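Local coordinates for UTP--glucose-1-phosphate uridylyltransferase (Acinetobacter baumannii, PDB 6IKX), which catalyses the transfer of a uridylyl group from UTP to alpha-D-glucose 1-phosphate, giving UDP-glucose and diphosphate, at the interface of chains A and B and the interface of chains A and C. Residues are numbered along the deposited sequence; one frame, centred on the assembly and turned at random. Chains: chain A/B/C, UTP--glucose-1-phosphate uridylyltransferase.

Contact 1 and contact 2 lie on different surfaces of chain A. The centres of their C-alpha atoms are about 27 Å apart, and they share no residue. Contact 1 joins chains A and B through the loop holding residue 23, the 3-10 helix 25-27, strand 29-30 and helix 60-65. Contact 2 joins chains A and C through strands 50-55 and 97-102 and helix 117-120. Each belongs to a two-fold interface, so each patch has a twin with the chains exchanged. Chain A uses both surfaces at once, and the deposited assembly holds four copies. That tetramer may be the working form, but the structure alone does not show it.

Contact 1: the interface of chains A and B. Residues chain A 23, 27-29, 34, 61; chain B 19, 22-23, 27-29.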
loop_
_atom_site.group_PDB
_atom_site.type_symbol
_atom_site.label_atom_id
_atom_site.label_comp_id
_atom_site.label_asym_id
_atom_site.label_seq_id
_atom_site.Cartn_x
_atom_site.Cartn_y
_atom_site.Cartn_z
ATOM N N ILE A 23 2.315 7.909 7.752
ATOM C CA ILE A 23 1.141 7.141 8.244
ATOM C C ILE A 23 0.002 8.123 8.444
ATOM O O ILE A 23 0.202 9.277 8.772
ATOM C CB ILE A 23 1.410 6.380 9.574
ATOM C CG1 ILE A 23 1.689 7.342 10.732
ATOM C CG2 ILE A 23 2.497 5.336 9.407
ATOM C CD1 ILE A 23 1.844 6.688 12.084
ATOM N N MET A 27 -3.785 7.248 12.692
ATOM C CA MET A 27 -3.063 6.001 13.087
ATOM C C MET A 27 -1.937 6.311 14.079
ATOM O O MET A 27 -1.169 5.406 14.464
ATOM C CB MET A 27 -2.536 5.252 11.857
ATOM C CG MET A 27 -3.661 4.606 11.066
ATOM S SD MET A 27 -4.757 3.619 12.146
ATOM C CE MET A 27 -3.687 2.195 12.272
ATOM N N VAL A 28 -1.906 7.535 14.560
ATOM C CA VAL A 28 -0.912 8.006 15.554
ATOM C C VAL A 28 -1.229 7.405 16.928
ATOM O O VAL A 28 -2.390 7.507 17.409
ATOM C CB VAL A 28 -0.943 9.540 15.529
ATOM C CG1 VAL A 28 -0.579 10.184 16.848
ATOM C CG2 VAL A 28 -0.051 10.029 14.396
ATOM N N THR A 29 -0.211 6.879 17.593
ATOM C CA THR A 29 -0.428 5.972 18.734
ATOM C C THR A 29 -0.663 6.837 19.962
ATOM O O THR A 29 0.056 7.795 20.184
ATOM C CB THR A 29 0.576 4.805 18.804
ATOM O OG1 THR A 29 1.003 4.647 20.163
ATOM C CG2 THR A 29 1.736 4.934 17.840
ATOM N N PRO A 34 -4.007 3.253 17.977
ATOM C CA PRO A 34 -4.162 4.473 17.182
ATOM C C PRO A 34 -5.349 5.341 17.664
ATOM O O PRO A 34 -6.327 4.827 18.226
ATOM C CB PRO A 34 -4.360 3.875 15.773
ATOM C CG PRO A 34 -5.104 2.596 16.064
ATOM C CD PRO A 34 -4.296 2.037 17.215
ATOM N N SER A 61 -4.247 1.985 5.992
ATOM C CA SER A 61 -3.954 1.405 7.321
ATOM C C SER A 61 -5.135 1.659 8.276
ATOM O O SER A 61 -5.272 0.922 9.266
ATOM C CB SER A 61 -2.659 1.932 7.854
ATOM O OG SER A 61 -2.747 3.314 8.122
ATOM N N ALA B 19 -1.181 -1.172 18.756
ATOM C CA ALA B 19 -0.584 -0.073 18.048
ATOM C C ALA B 19 0.050 -0.414 16.716
ATOM O O ALA B 19 -0.039 0.346 15.807
ATOM C CB ALA B 19 0.405 0.624 18.937
ATOM N N SER B 22 -1.632 -2.322 12.136
ATOM C CA SER B 22 -1.927 -1.856 10.753
ATOM C C SER B 22 -0.831 -0.924 10.236
ATOM O O SER B 22 -0.861 -0.570 9.014
ATOM C CB SER B 22 -3.246 -1.153 10.734
ATOM O OG SER B 22 -4.229 -2.048 11.205
ATOM N N ILE B 23 0.068 -0.533 11.131
ATOM C CA ILE B 23 1.325 0.209 10.815
ATOM C C ILE B 23 2.512 -0.591 11.347
ATOM O O ILE B 23 2.397 -1.357 12.312
ATOM C CB ILE B 23 1.276 1.633 11.433
ATOM C CG1 ILE B 23 1.342 1.593 12.962
ATOM C CG2 ILE B 23 0.050 2.411 10.949
ATOM C CD1 ILE B 23 1.366 2.943 13.586
ATOM N N MET B 27 7.171 2.550 12.993
ATOM C CA MET B 27 6.519 3.829 12.599
ATOM C C MET B 27 5.664 4.343 13.771
ATOM O O MET B 27 4.940 5.381 13.658
ATOM C CB MET B 27 5.680 3.629 11.338
ATOM C CG MET B 27 6.526 3.379 10.119
ATOM S SD MET B 27 7.782 4.696 9.931
ATOM C CE MET B 27 6.633 6.060 9.708
ATOM N N VAL B 28 5.829 3.712 14.916
ATOM C CA VAL B 28 5.091 4.124 16.140
ATOM C C VAL B 28 5.624 5.493 16.595
ATOM O O VAL B 28 6.858 5.733 16.549
ATOM C CB VAL B 28 5.147 3.009 17.197
ATOM C CG1 VAL B 28 5.307 3.516 18.605
ATOM C CG2 VAL B 28 3.930 2.095 17.055
ATOM N N THR B 29 4.686 6.343 17.013
ATOM C CA THR B 29 4.853 7.774 17.296
ATOM C C THR B 29 5.517 7.942 18.662
ATOM O O THR B 29 4.953 7.447 19.643
ATOM C CB THR B 29 3.508 8.480 17.092
ATOM O OG1 THR B 29 3.160 8.280 15.718
ATOM C CG2 THR B 29 3.618 9.954 17.394
HETATM O O HOH W 1 -0.962 3.412 16.498
#
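A:Ile23 and B:Ile23 meet near the two-fold axis between chains A and B, their side chains crossing at about a right angle. CD1 of A:Ile23 lies 4.1 Å from CD1 of B:Ile23. B:Ile23 shows how the packing works. Its CB carries two branches that part company. CG2 of B:Ile23 points at A:Met27, meeting CB of A:Met27 at 3.9 Å and its terminal methyl CE at about the same distance. CG2 also approaches the side chain of A:Ser61. The other branch, CG1, lies between the backbone N and the carbonyl carbon (chi1 69°). From there the chain runs out straight (chi2 177°) and brings CD1 of B:Ile23 to 3.6 Å from the backbone carbonyl O of A:Met27. A:Ile23 makes the twin contact, with its CD1 on the carbonyl O of B:Met27. In both pairs the isoleucine and methionine side chains slide past each other in opposite directions.

The side chain of A:Met27 is bent, and its CE comes to 3.7 Å from CB of B:Ser22. A:Ser61 borders this side, its carbonyl O against the same CB. On the other side, CG2 of A:Thr29 packs on the backbone N of B:Thr29 and on CG2 of B:Val28, the latter at 3.7 Å. B:Ala19 turns its CB methyl towards A:Thr29.

No direct polar bond crosses this patch. A water bridges the chains instead, 2.9 Å from the carbonyl O of A:Met27 and a longer 3.3 Å from the carbonyl O of B:Ala19. The patch is mainly van der Waals contact among isoleucine, methionine, threonine and small side chains, with some against backbone. Residues 19 to 29 follow closely on the glycine-rich nucleotide loop, which includes A:Gly11 and A:Arg15, and A:Lys25, a UTP-binding residue, lies within them. In the deposited assembly the contact joins two copies, and it may help to steady this segment beside the active site.

Contact 2: the interface of chains A and C. Residues chain A 101, 118-119; chain C 50, 97, 99.
A:Ser118 faces C:Ser97 and C:Gln50 in the polar half of this patch between chains A and C. The two serines meet hydroxyl to hydroxyl. OG of A:Ser118 donates a weak hydrogen bond to OG of C:Ser97, 3.2 Å long. C:Gln50 comes from the neighbouring strand 50-55. Its CG is anti to the backbone N (chi1 -163°), and the chain stays extended beyond it. This carries the amide tip across to helix 117-120. There NE2 of C:Gln50 is 3.4 Å from the backbone carbonyl O of A:Ser118 and a similar distance from its OG. These are polar approaches, too long to count as firm hydrogen bonds.

The apolar half is built on C:Ile99, from strand 97-102. Its CD1 tip reaches two valines of chain A, A:Val119 and, beside it, A:Val101, and the side chains cross obliquely. A:Val101 belongs to the same strand as C:Ile99 in the other copy. CG2 of A:Val101 lies 3.7 Å from CD1 of C:Ile99. The patch thus joins a strand and a helix of chain A to two strands of chain C. It may help hold chains A and C together in the deposited assembly through apolar contact at C:Ile99 and a weak hydroxyl bond. The tightest apolar pair is CD1 of C:Ile99 pressing on CG2 of A:Val119 at 3.3 Å, closer than usual van der Waals contact.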
loop_
_atom_site.group_PDB
_atom_site.type_symbol
_atom_site.label_atom_id
_atom_site.label_comp_id
_atom_site.label_asym_id
_atom_site.label_seq_id
_atom_site.Cartn_x
_atom_site.Cartn_y
_atom_site.Cartn_z
ATOM N N VAL A 101 -15.603 5.506 1.549
ATOM C CA VAL A 101 -15.798 6.304 0.312
ATOM C C VAL A 101 -14.654 7.306 0.284
ATOM O O VAL A 101 -14.117 7.664 1.358
ATOM C CB VAL A 101 -17.196 6.959 0.283
ATOM C CG1 VAL A 101 -17.327 8.043 1.350
ATOM C CG2 VAL A 101 -17.527 7.489 -1.105
ATOM N N SER A 118 -24.474 9.119 -0.776
ATOM C CA SER A 118 -24.988 7.826 -1.286
ATOM C C SER A 118 -25.110 6.828 -0.149
ATOM O O SER A 118 -26.102 6.118 -0.102
ATOM C CB SER A 118 -24.078 7.287 -2.352
ATOM O OG SER A 118 -22.820 6.972 -1.787
ATOM N N VAL A 119 -24.128 6.805 0.741
ATOM C CA VAL A 119 -24.109 5.868 1.887
ATOM C C VAL A 119 -25.070 6.393 2.940
ATOM O O VAL A 119 -25.711 5.567 3.573
ATOM C CB VAL A 119 -22.677 5.654 2.404
ATOM C CG1 VAL A 119 -22.592 4.647 3.529
ATOM C CG2 VAL A 119 -21.786 5.217 1.264
ATOM N N GLN C 50 -24.443 3.433 -7.544
ATOM C CA GLN C 50 -23.629 3.101 -6.355
ATOM C C GLN C 50 -22.968 1.737 -6.595
ATOM O O GLN C 50 -23.722 0.686 -6.612
ATOM C CB GLN C 50 -24.478 3.076 -5.086
ATOM C CG GLN C 50 -23.647 3.149 -3.800
ATOM C CD GLN C 50 -24.483 2.986 -2.553
ATOM O OE1 GLN C 50 -25.441 2.212 -2.494
ATOM N NE2 GLN C 50 -24.127 3.733 -1.527
ATOM N N SER C 97 -21.139 6.883 -7.295
ATOM C CA SER C 97 -20.222 6.787 -6.141
ATOM C C SER C 97 -19.651 5.363 -6.125
ATOM O O SER C 97 -20.362 4.452 -6.540
ATOM C CB SER C 97 -20.957 7.158 -4.880
ATOM O OG SER C 97 -22.203 6.488 -4.853
ATOM N N ILE C 99 -18.022 2.600 -3.426
ATOM C CA ILE C 99 -18.073 2.353 -1.951
ATOM C C ILE C 99 -17.276 1.086 -1.630
ATOM O O ILE C 99 -17.354 0.112 -2.409
ATOM C CB ILE C 99 -19.519 2.130 -1.484
ATOM C CG1 ILE C 99 -20.426 3.298 -1.868
ATOM C CG2 ILE C 99 -19.552 1.857 0.010
ATOM C CD1 ILE C 99 -19.907 4.644 -1.406
#